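Side-chain contacts in myosin-2 (Saccharomyces cerevisiae, PDB 6IXO), which carries organelles and other cargo along polarised actin cables, gripping receptor proteins with its globular tail, the domain described, while its motor domain pulls on actin: residues E110-S113 with F114-A118; T145-K148 with D149-A153; Y325-A328 with D329-P333; W254-G257 with L258-N261. All coordinates share one frame; numbering follows the deposited sequence.

Contact 1. Residues E110-S113 with F114-A118; sequences ELYS and FVVFA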
loop_
_atom_site.group_PDB
_atom_site.type_symbol
_atom_site.label_atom_id
_atom_site.label_comp_id
_atom_site.label_asym_id
_atom_site.label_seq_id
_atom_site.Cartn_x
_atom_site.Cartn_y
_atom_site.Cartn_z
ATOM N N GLU A 110 1.533 14.450 -5.245
ATOM C CA GLU A 110 1.713 15.912 -5.281
ATOM C C GLU A 110 1.866 16.376 -6.750
ATOM O O GLU A 110 1.365 17.415 -7.148
ATOM C CB GLU A 110 2.948 16.312 -4.462
ATOM C CG GLU A 110 3.231 17.824 -4.426
ATOM C CD GLU A 110 2.367 18.518 -3.385
ATOM O OE1 GLU A 110 1.558 17.825 -2.723
ATOM O OE2 GLU A 110 2.527 19.738 -3.220
ATOM N N LEU A 111 2.564 15.580 -7.552
ATOM C CA LEU A 111 2.774 15.890 -8.967
ATOM C C LEU A 111 1.452 15.850 -9.722
ATOM O O LEU A 111 1.142 16.722 -10.533
ATOM C CB LEU A 111 3.738 14.892 -9.593
ATOM C CG LEU A 111 5.209 15.061 -9.221
ATOM C CD1 LEU A 111 6.056 13.841 -9.664
ATOM C CD2 LEU A 111 5.752 16.392 -9.847
ATOM N N TYR A 112 0.672 14.812 -9.464
ATOM C CA TYR A 112 -0.579 14.652 -10.181
ATOM C C TYR A 112 -1.484 15.805 -9.821
ATOM O O TYR A 112 -2.119 16.425 -10.675
ATOM C CB TYR A 112 -1.222 13.280 -9.848
ATOM C CG TYR A 112 -2.606 13.133 -10.458
ATOM C CD1 TYR A 112 -2.762 12.897 -11.827
ATOM C CD2 TYR A 112 -3.751 13.271 -9.681
ATOM C CE1 TYR A 112 -4.033 12.808 -12.406
ATOM C CE2 TYR A 112 -5.031 13.147 -10.242
ATOM C CZ TYR A 112 -5.165 12.929 -11.611
ATOM O OH TYR A 112 -6.427 12.794 -12.171
ATOM N N SER A 113 -1.486 16.149 -8.540
ATOM C CA SER A 113 -2.333 17.223 -8.068
ATOM C C SER A 113 -1.919 18.551 -8.708
ATOM O O SER A 113 -2.754 19.398 -9.021
ATOM C CB SER A 113 -2.279 17.312 -6.531
ATOM O OG SER A 113 -2.686 16.042 -5.954
ATOM N N PHE A 114 -0.621 18.729 -8.892
ATOM C CA PHE A 114 -0.174 19.937 -9.569
ATOM C C PHE A 114 -0.686 19.996 -11.010
ATOM O O PHE A 114 -1.096 21.040 -11.485
ATOM C CB PHE A 114 1.349 20.050 -9.590
ATOM C CG PHE A 114 1.803 21.190 -10.466
ATOM C CD1 PHE A 114 1.576 22.481 -10.066
ATOM C CD2 PHE A 114 2.342 20.956 -11.722
ATOM C CE1 PHE A 114 1.922 23.571 -10.892
ATOM C CE2 PHE A 114 2.697 22.047 -12.556
ATOM C CZ PHE A 114 2.478 23.334 -12.129
ATOM N N VAL A 115 -0.593 18.874 -11.724
ATOM C CA VAL A 115 -0.945 18.874 -13.137
ATOM C C VAL A 115 -2.437 19.137 -13.278
ATOM O O VAL A 115 -2.861 19.893 -14.149
ATOM C CB VAL A 115 -0.528 17.546 -13.813
ATOM C CG1 VAL A 115 -1.016 17.476 -15.249
ATOM C CG2 VAL A 115 0.999 17.437 -13.771
ATOM N N VAL A 116 -3.231 18.553 -12.386
ATOM C CA VAL A 116 -4.670 18.817 -12.377
ATOM C C VAL A 116 -4.915 20.287 -12.155
ATOM O O VAL A 116 -5.743 20.905 -12.826
ATOM C CB VAL A 116 -5.389 17.984 -11.270
ATOM C CG1 VAL A 116 -6.822 18.505 -11.043
ATOM C CG2 VAL A 116 -5.380 16.539 -11.665
ATOM N N PHE A 117 -4.163 20.859 -11.220
ATOM C CA PHE A 117 -4.310 22.270 -10.931
ATOM C C PHE A 117 -3.917 23.094 -12.157
ATOM O O PHE A 117 -4.573 24.101 -12.486
ATOM C CB PHE A 117 -3.451 22.669 -9.726
ATOM C CG PHE A 117 -3.175 24.143 -9.647
ATOM C CD1 PHE A 117 -4.112 25.007 -9.113
ATOM C CD2 PHE A 117 -1.986 24.668 -10.129
ATOM C CE1 PHE A 117 -3.872 26.354 -9.037
ATOM C CE2 PHE A 117 -1.738 26.032 -10.063
ATOM C CZ PHE A 117 -2.686 26.877 -9.517
ATOM N N ALA A 118 -2.846 22.678 -12.836
ATOM C CA ALA A 118 -2.321 23.504 -13.951
ATOM C C ALA A 118 -3.279 23.435 -15.131
ATOM O O ALA A 118 -3.499 24.398 -15.833
ATOM C CB ALA A 118 -0.957 23.028 -14.359
#

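Contact 2. Residues T145-K148 with D149-A153; sequences TELK and DDFEA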
loop_
_atom_site.group_PDB
_atom_site.type_symbol
_atom_site.label_atom_id
_atom_site.label_comp_id
_atom_site.label_asym_id
_atom_site.label_seq_id
_atom_site.Cartn_x
_atom_site.Cartn_y
_atom_site.Cartn_z
ATOM N N THR A 145 -2.905 17.742 -20.868
ATOM C CA THR A 145 -3.925 16.722 -20.681
ATOM C C THR A 145 -3.304 15.323 -20.697
ATOM O O THR A 145 -3.653 14.494 -19.875
ATOM C CB THR A 145 -4.994 16.825 -21.749
ATOM O OG1 THR A 145 -5.565 18.135 -21.697
ATOM C CG2 THR A 145 -6.085 15.770 -21.510
ATOM N N GLU A 146 -2.381 15.072 -21.623
ATOM C CA GLU A 146 -1.678 13.784 -21.686
ATOM C C GLU A 146 -0.822 13.585 -20.465
ATOM O O GLU A 146 -0.671 12.452 -19.966
ATOM C CB GLU A 146 -0.794 13.684 -22.929
ATOM C CG GLU A 146 -1.555 13.621 -24.227
ATOM C CD GLU A 146 -0.628 13.523 -25.425
ATOM O OE1 GLU A 146 0.593 13.325 -25.212
ATOM O OE2 GLU A 146 -1.124 13.646 -26.571
ATOM N N LEU A 147 -0.268 14.682 -19.966
ATOM C CA LEU A 147 0.592 14.572 -18.786
ATOM C C LEU A 147 -0.248 14.178 -17.556
ATOM O O LEU A 147 0.168 13.328 -16.715
ATOM C CB LEU A 147 1.352 15.882 -18.562
ATOM C CG LEU A 147 2.176 15.824 -17.271
ATOM C CD1 LEU A 147 3.206 14.701 -17.356
ATOM C CD2 LEU A 147 2.851 17.178 -16.977
ATOM N N LYS A 148 -1.453 14.742 -17.472
ATOM C CA LYS A 148 -2.395 14.313 -16.413
ATOM C C LYS A 148 -2.666 12.805 -16.474
ATOM O O LYS A 148 -2.554 12.080 -15.446
ATOM C CB LYS A 148 -3.707 15.105 -16.531
ATOM C CG LYS A 148 -4.839 14.627 -15.630
ATOM C CD LYS A 148 -6.056 15.554 -15.762
ATOM C CE LYS A 148 -7.289 15.025 -15.042
ATOM N NZ LYS A 148 -7.797 13.736 -15.599
ATOM N N ASP A 149 -3.011 12.308 -17.661
ATOM C CA ASP A 149 -3.148 10.841 -17.828
ATOM C C ASP A 149 -1.885 10.060 -17.470
ATOM O O ASP A 149 -1.969 8.998 -16.826
ATOM C CB ASP A 149 -3.525 10.484 -19.264
ATOM C CG ASP A 149 -4.957 10.865 -19.610
ATOM O OD1 ASP A 149 -5.765 11.122 -18.683
ATOM O OD2 ASP A 149 -5.268 10.870 -20.815
ATOM N N ASP A 150 -0.724 10.555 -17.890
ATOM C CA ASP A 150 0.545 9.870 -17.561
ATOM C C ASP A 150 0.799 9.811 -16.047
ATOM O O ASP A 150 1.240 8.780 -15.521
ATOM C CB ASP A 150 1.728 10.567 -18.263
ATOM C CG ASP A 150 1.730 10.356 -19.802
ATOM O OD1 ASP A 150 1.018 9.463 -20.290
ATOM O OD2 ASP A 150 2.431 11.107 -20.507
ATOM N N PHE A 151 0.522 10.888 -15.314
ATOM C CA PHE A 151 0.695 10.818 -13.852
ATOM C C PHE A 151 -0.376 9.965 -13.167
ATOM O O PHE A 151 -0.103 9.309 -12.178
ATOM C CB PHE A 151 0.731 12.234 -13.239
ATOM C CG PHE A 151 2.099 12.854 -13.312
ATOM C CD1 PHE A 151 3.194 12.174 -12.845
ATOM C CD2 PHE A 151 2.296 14.091 -13.876
ATOM C CE1 PHE A 151 4.465 12.696 -12.933
ATOM C CE2 PHE A 151 3.577 14.628 -13.952
ATOM C CZ PHE A 151 4.657 13.903 -13.497
ATOM N N GLU A 152 -1.585 9.968 -13.702
ATOM C CA GLU A 152 -2.597 9.059 -13.212
ATOM C C GLU A 152 -2.138 7.607 -13.370
ATOM O O GLU A 152 -2.217 6.796 -12.422
ATOM C CB GLU A 152 -3.896 9.313 -13.969
ATOM C CG GLU A 152 -5.035 8.363 -13.623
ATOM C CD GLU A 152 -6.289 8.661 -14.456
ATOM O OE1 GLU A 152 -7.177 9.385 -13.964
ATOM O OE2 GLU A 152 -6.381 8.178 -15.606
ATOM N N ALA A 153 -1.612 7.285 -14.553
ATOM C CA ALA A 153 -1.068 5.949 -14.804
ATOM C C ALA A 153 0.118 5.659 -13.882
ATOM O O ALA A 153 0.211 4.548 -13.301
ATOM C CB ALA A 153 -0.657 5.786 -16.301
HETATM O O HOH W 1 -9.205 11.428 -14.011
HETATM O O HOH W 2 -6.306 11.620 -16.109
#

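Contact 3. Residues Y325-A328 with D329-P333; sequences YQVA and DYESP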
loop_
_atom_site.group_PDB
_atom_site.type_symbol
_atom_site.label_atom_id
_atom_site.label_comp_id
_atom_site.label_asym_id
_atom_site.label_seq_id
_atom_site.Cartn_x
_atom_site.Cartn_y
_atom_site.Cartn_z
ATOM N N TYR A 325 -9.060 -32.436 12.814
ATOM C CA TYR A 325 -8.852 -32.036 14.211
ATOM C C TYR A 325 -8.105 -33.111 15.014
ATOM O O TYR A 325 -8.488 -34.269 14.967
ATOM C CB TYR A 325 -10.197 -31.777 14.875
ATOM C CG TYR A 325 -10.106 -31.333 16.325
ATOM C CD1 TYR A 325 -9.799 -30.025 16.645
ATOM C CD2 TYR A 325 -10.382 -32.231 17.370
ATOM C CE1 TYR A 325 -9.748 -29.592 17.989
ATOM C CE2 TYR A 325 -10.312 -31.828 18.690
ATOM C CZ TYR A 325 -10.022 -30.494 18.987
ATOM O OH TYR A 325 -9.965 -30.135 20.298
ATOM N N GLN A 326 -7.060 -32.757 15.753
ATOM C CA GLN A 326 -6.321 -33.820 16.493
ATOM C C GLN A 326 -6.626 -33.784 17.999
ATOM O O GLN A 326 -6.221 -32.848 18.677
ATOM C CB GLN A 326 -4.815 -33.668 16.303
ATOM C CG GLN A 326 -4.348 -33.956 14.865
ATOM C CD GLN A 326 -4.596 -35.401 14.458
ATOM O OE1 GLN A 326 -4.233 -36.320 15.178
ATOM N NE2 GLN A 326 -5.234 -35.601 13.309
ATOM N N VAL A 327 -7.299 -34.805 18.508
ATOM C CA VAL A 327 -7.648 -34.829 19.928
ATOM C C VAL A 327 -6.419 -35.075 20.788
ATOM O O VAL A 327 -5.511 -35.809 20.422
ATOM C CB VAL A 327 -8.724 -35.906 20.261
ATOM C CG1 VAL A 327 -10.055 -35.548 19.616
ATOM C CG2 VAL A 327 -8.263 -37.311 19.857
ATOM N N ALA A 328 -6.384 -34.417 21.939
ATOM C CA ALA A 328 -5.307 -34.605 22.886
ATOM C C ALA A 328 -5.588 -35.868 23.731
ATOM O O ALA A 328 -6.701 -36.424 23.731
ATOM C CB ALA A 328 -5.161 -33.383 23.801
ATOM N N ASP A 329 -4.555 -36.323 24.419
ATOM C CA ASP A 329 -4.732 -37.354 25.443
ATOM C C ASP A 329 -5.799 -36.881 26.443
ATOM O O ASP A 329 -5.804 -35.707 26.828
ATOM C CB ASP A 329 -3.414 -37.602 26.170
ATOM C CG ASP A 329 -2.354 -38.262 25.277
ATOM O OD1 ASP A 329 -2.692 -38.763 24.185
ATOM O OD2 ASP A 329 -1.173 -38.273 25.682
ATOM N N TYR A 330 -6.695 -37.780 26.844
ATOM C CA TYR A 330 -7.746 -37.481 27.838
ATOM C C TYR A 330 -8.856 -36.581 27.281
ATOM O O TYR A 330 -9.769 -36.218 28.008
ATOM C CB TYR A 330 -7.150 -36.874 29.148
ATOM C CG TYR A 330 -6.031 -37.762 29.659
ATOM C CD1 TYR A 330 -6.308 -39.041 30.169
ATOM C CD2 TYR A 330 -4.702 -37.387 29.503
ATOM C CE1 TYR A 330 -5.278 -39.891 30.577
ATOM C CE2 TYR A 330 -3.666 -38.213 29.911
ATOM C CZ TYR A 330 -3.961 -39.478 30.428
ATOM O OH TYR A 330 -2.935 -40.303 30.813
ATOM N N GLU A 331 -8.788 -36.239 25.999
ATOM C CA GLU A 331 -9.869 -35.472 25.336
ATOM C C GLU A 331 -10.797 -36.454 24.600
ATOM O O GLU A 331 -10.316 -37.407 24.004
ATOM C CB GLU A 331 -9.295 -34.417 24.347
ATOM C CG GLU A 331 -10.373 -33.674 23.573
ATOM C CD GLU A 331 -9.793 -32.645 22.602
ATOM O OE1 GLU A 331 -8.543 -32.598 22.424
ATOM O OE2 GLU A 331 -10.595 -31.884 22.017
ATOM N N SER A 332 -12.115 -36.267 24.671
ATOM C CA SER A 332 -13.037 -37.220 24.028
ATOM C C SER A 332 -12.912 -37.147 22.513
ATOM O O SER A 332 -12.837 -36.057 21.951
ATOM C CB SER A 332 -14.479 -36.943 24.429
ATOM O OG SER A 332 -14.616 -37.027 25.837
ATOM N N PRO A 333 -12.905 -38.305 21.824
ATOM C CA PRO A 333 -12.857 -38.259 20.348
ATOM C C PRO A 333 -14.112 -37.603 19.780
ATOM O O PRO A 333 -15.162 -37.664 20.418
ATOM C CB PRO A 333 -12.820 -39.756 19.942
ATOM C CG PRO A 333 -12.606 -40.491 21.144
ATOM C CD PRO A 333 -13.106 -39.675 22.318
HETATM O O HOH W 3 -7.004 -31.135 20.802
HETATM O O HOH W 4 -8.099 -39.081 23.356
#

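Contact 4. Residues W254-G257 with L258-N261; sequences WKRG and LQLN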
loop_
_atom_site.group_PDB
_atom_site.type_symbol
_atom_site.label_atom_id
_atom_site.label_comp_id
_atom_site.label_asym_id
_atom_site.label_seq_id
_atom_site.Cartn_x
_atom_site.Cartn_y
_atom_site.Cartn_z
ATOM N N TRP A 254 -7.034 -28.325 19.953
ATOM C CA TRP A 254 -7.465 -27.292 20.871
ATOM C C TRP A 254 -6.333 -26.318 21.227
ATOM O O TRP A 254 -6.509 -25.070 21.181
ATOM C CB TRP A 254 -8.040 -27.937 22.146
ATOM C CG TRP A 254 -8.504 -26.896 23.123
ATOM C CD1 TRP A 254 -9.773 -26.364 23.223
ATOM C CD2 TRP A 254 -7.711 -26.251 24.134
ATOM N NE1 TRP A 254 -9.802 -25.413 24.230
ATOM C CE2 TRP A 254 -8.553 -25.314 24.795
ATOM C CE3 TRP A 254 -6.375 -26.355 24.535
ATOM C CZ2 TRP A 254 -8.101 -24.506 25.864
ATOM C CZ3 TRP A 254 -5.924 -25.540 25.592
ATOM C CH2 TRP A 254 -6.785 -24.625 26.236
ATOM N N LYS A 255 -5.169 -26.855 21.580
ATOM C CA LYS A 255 -4.036 -25.977 21.905
ATOM C C LYS A 255 -3.645 -25.060 20.764
ATOM O O LYS A 255 -3.388 -23.891 20.981
ATOM C CB LYS A 255 -2.822 -26.782 22.318
ATOM C CG LYS A 255 -2.980 -27.426 23.705
ATOM C CD LYS A 255 -1.785 -28.340 24.026
ATOM C CE LYS A 255 -1.845 -28.889 25.390
ATOM N NZ LYS A 255 -0.545 -29.538 25.761
ATOM N N ARG A 256 -3.566 -25.607 19.554
ATOM C CA ARG A 256 -3.242 -24.803 18.385
ATOM C C ARG A 256 -4.340 -23.760 18.189
ATOM O O ARG A 256 -4.070 -22.601 17.793
ATOM C CB ARG A 256 -3.074 -25.716 17.135
ATOM C CG ARG A 256 -2.705 -24.969 15.896
ATOM C CD ARG A 256 -1.368 -24.217 16.082
ATOM N NE ARG A 256 -0.285 -25.129 16.462
ATOM C CZ ARG A 256 0.988 -24.761 16.635
ATOM N NH1 ARG A 256 1.365 -23.476 16.480
ATOM N NH2 ARG A 256 1.891 -25.683 16.956
ATOM N N GLY A 257 -5.581 -24.131 18.483
ATOM C CA GLY A 257 -6.670 -23.155 18.350
ATOM C C GLY A 257 -6.523 -21.981 19.318
ATOM O O GLY A 257 -6.722 -20.799 18.962
ATOM N N LEU A 258 -6.157 -22.284 20.553
ATOM C CA LEU A 258 -5.958 -21.224 21.552
ATOM C C LEU A 258 -4.816 -20.295 21.068
ATOM O O LEU A 258 -4.914 -19.056 21.104
ATOM C CB LEU A 258 -5.610 -21.844 22.912
ATOM C CG LEU A 258 -5.512 -20.771 24.001
ATOM C CD1 LEU A 258 -6.886 -20.152 24.220
ATOM C CD2 LEU A 258 -4.942 -21.337 25.311
ATOM N N GLN A 259 -3.733 -20.896 20.577
ATOM C CA GLN A 259 -2.599 -20.087 20.107
ATOM C C GLN A 259 -2.936 -19.267 18.898
ATOM O O GLN A 259 -2.517 -18.093 18.801
ATOM C CB GLN A 259 -1.372 -20.944 19.804
ATOM C CG GLN A 259 -0.818 -21.489 21.103
ATOM C CD GLN A 259 0.371 -22.368 20.908
ATOM O OE1 GLN A 259 1.500 -21.895 20.985
ATOM N NE2 GLN A 259 0.137 -23.661 20.652
ATOM N N LEU A 260 -3.667 -19.859 17.964
ATOM C CA LEU A 260 -4.145 -19.105 16.810
ATOM C C LEU A 260 -5.027 -17.923 17.261
ATOM O O LEU A 260 -4.929 -16.798 16.713
ATOM C CB LEU A 260 -4.906 -20.011 15.835
ATOM C CG LEU A 260 -5.499 -19.375 14.564
ATOM C CD1 LEU A 260 -4.340 -18.823 13.635
ATOM C CD2 LEU A 260 -6.335 -20.412 13.754
ATOM N N ASN A 261 -5.908 -18.177 18.223
ATOM C CA ASN A 261 -6.758 -17.127 18.791
ATOM C C ASN A 261 -5.875 -15.979 19.267
ATOM O O ASN A 261 -6.122 -14.823 18.911
ATOM C CB ASN A 261 -7.628 -17.690 19.943
ATOM C CG ASN A 261 -8.303 -16.587 20.771
ATOM O OD1 ASN A 261 -8.655 -15.556 20.260
ATOM N ND2 ASN A 261 -8.444 -16.813 22.057
#

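Contact 1. Residues E110-S113 with F114-A118
One turn of helix 97-124, in the globular cargo-binding tail of the myosin, sets Tyr112 and Val116 together as an i, i+4 CH-pi pair. Methyl CG2 of Val116 lies over one face of the phenol ring, 3.9 Å from the centroid of the Tyr112 ring and 22° off its normal. The methyl is displaced toward the rim, so the nearest ring atom is CZ of Tyr112, 3.6 Å from Val116 CG2. Val116 places its CG1 anti to the backbone N (chi1 167°), which leaves CG2 beside that N, the branch that meets the ring. A valine suits the place because its methyls, branching at CB, are held close to the backbone. The same turn is closed by Val116 N, which donates to Tyr112 O at 2.9 Å in a nearly straight bond. Phe114, Val115 and Phe117 give their N-H groups likewise to the carbonyls of Glu110, Leu111 and Ser113. The ring of Phe114 has CB of Ala118 over one face, where a small residue fits. Two polar side chains are buried here: Ser113 OG bonds back to Arg109 O, and Glu110 forms a salt bridge with Arg56. Around the turn, Leu111 and Phe114 lean on helix 53-67 at Ala55, Leu58 and Ile59, while Tyr112 and Val115 face helix 134-180 at Lys148, Leu147 and Phe151.

Contact 2. Residues T145-K148 with D149-A153
Leu147 and Phe151 stand side by side on helix 134-180, one turn apart and pointing the same way. Methyl CD1 of Leu147 comes obliquely against the ring, 3.4 Å from Phe151 CE2, and Leu147 CG also reaches that flank, 3.8 Å from Phe151 CD2. Different first torsions bring them alongside: Leu147 has CG anti to the backbone N (chi1 176°), whereas Phe151 has CG beside its N (chi1 -84°). Beneath them Phe151 N donates to Leu147 O at 2.8 Å. Another flank of the helix is polar. Lys148 runs out extended and bends at its last torsion, and its ammonium reaches two acidic neighbours through water rather than directly. Water 2 accepts from Lys148 NZ and donates to Asp149 OD1, 2.7 Å away; water 1 accepts from Lys148 NZ and donates to Glu152 OE1 at 2.9 Å. Lys148 NZ stays 4.5 Å from Asp149 OD1, too far for a salt bridge. Charged side chains suit this flank, where water can bridge them; the length of Lys148 lets its ammonium reach both waters. Inward, Leu147 and Phe151 both meet Val115 of helix 97-124. Cut back to an alanine, Phe151 would lose its ring, which would probably leave Leu147 CD1 without its neighbour and a gap toward Val115. Helix 71-90 adds Leu78 and Leu82, and helix 53-67 brings Leu62 and Trp66 against Leu147.

Contact 3. Residues Y325-A328 with D329-P333
Glu331 OE1 is gripped from two sources: Ala328 N, 2.9 Å away in an almost straight bond (175°), and water 3, which donates to Glu331 OE1 at 2.7 Å. The amide meets the oxygen on its anti side, somewhat out of the carboxylate plane. Water 3 also donates to Gln326 O, tying the carboxylate to one more backbone group. The other oxygen takes the short bond of the contact: Tyr325 OH donates to Glu331 OE2 at 2.5 Å, and OE2 receives it on its syn lone pair. OE2 lies in the plane of the phenol ring, at its edge, while the carboxylate itself is turned 87° from that ring. Glu331 reaches both donors by extending fully, with CG anti to the backbone N (chi1 176°), a span well suited to a glutamate. Between the partners the chain folds as a type II beta turn from Ala328 to Glu331, closed by Glu331 N to Ala328 O at 3.1 Å, with the donor above the carbonyl plane. Tyr330 takes the turn position of positive phi, which glycine often fills. Water 4 spans the mouth of the turn from Ala328 O to Glu331 O. A leucine at Glu331 would probably leave Tyr325 OH and Ala328 N without their acceptor, and the turn less firmly tied to the loop residues before it. With three donors aimed at it, the carboxylate is probably ionised, and Lys297, in a cation-pi contact with Tyr325, may help to polarise the phenol.

Contact 4. Residues W254-G257 with L258-N261
The indole of Trp254 has CB of Leu258 on one face, and CG of Lys255 lies in plane at its edge. One methyl of Leu258 carries the nearest approach, its CD2 lying 3.9 Å from Trp254 CH2. One helical turn apart and with the same first torsion, CG anti to the backbone N (chi1 -180° and -175°), Trp254 and Leu258 run side by side and point the same way; a large flat ring and a branched aliphatic chain make a natural i, i+4 pair. The second flat group is the guanidinium of Arg256. Gln259 NE2 lies 4.2 Å above its plane, over the centre of the face, without a bond between the groups. Gln259 gets there by extending beyond CG, which passes 3.5 Å from Lys255 O. The first four residues lend their carbonyls to the next four: Leu258 N meets Trp254 O at 2.9 Å, and Asn261 N meets Gly257 O at 2.8 Å, with Gln259 and Leu260 paired likewise to Lys255 and Arg256. These are the opening turns of helix 254-273, where Ser253 OG also accepts from Arg256 N. Leu260 packs on Thr289 and Ala290 of helix 284-294. Lys255 NZ donates to Phe187 O. An amide N-H end over a cation is probably not attractive in itself; both groups are placed by outside partners, Arg256 NH1 donating to Ile180 O and Gln259 OE1 accepting from Leu184 N, bonds that tie Ile180 and Leu184 to the start of the helix.

Contacts 1 and 2 are neighbours, their centres about 10 Å apart, and they join helices 97-124 and 134-180: Val115 CG2 touches Phe151 CD2 at 3.6 Å, and Tyr112 CE1 rests on Lys148 O. Contact 1 is the more buried; contact 2 has a buried apolar pair, Leu147 and Phe151, but is mostly exposed. Contacts 3 and 4 lie beyond the centre of the elongated chain, contact 3 about 63 Å from contact 1 between centres. They meet where Tyr325 OH approaches Trp254 CB. Their chemistry follows their place: apolar side chains dominate contact 1, water-linked charges edge contact 2, a carboxylate organises the surface loop of contact 3, and contact 4 mixes aromatic packing with polar ties to the end of helix 134-180 and the loop after it.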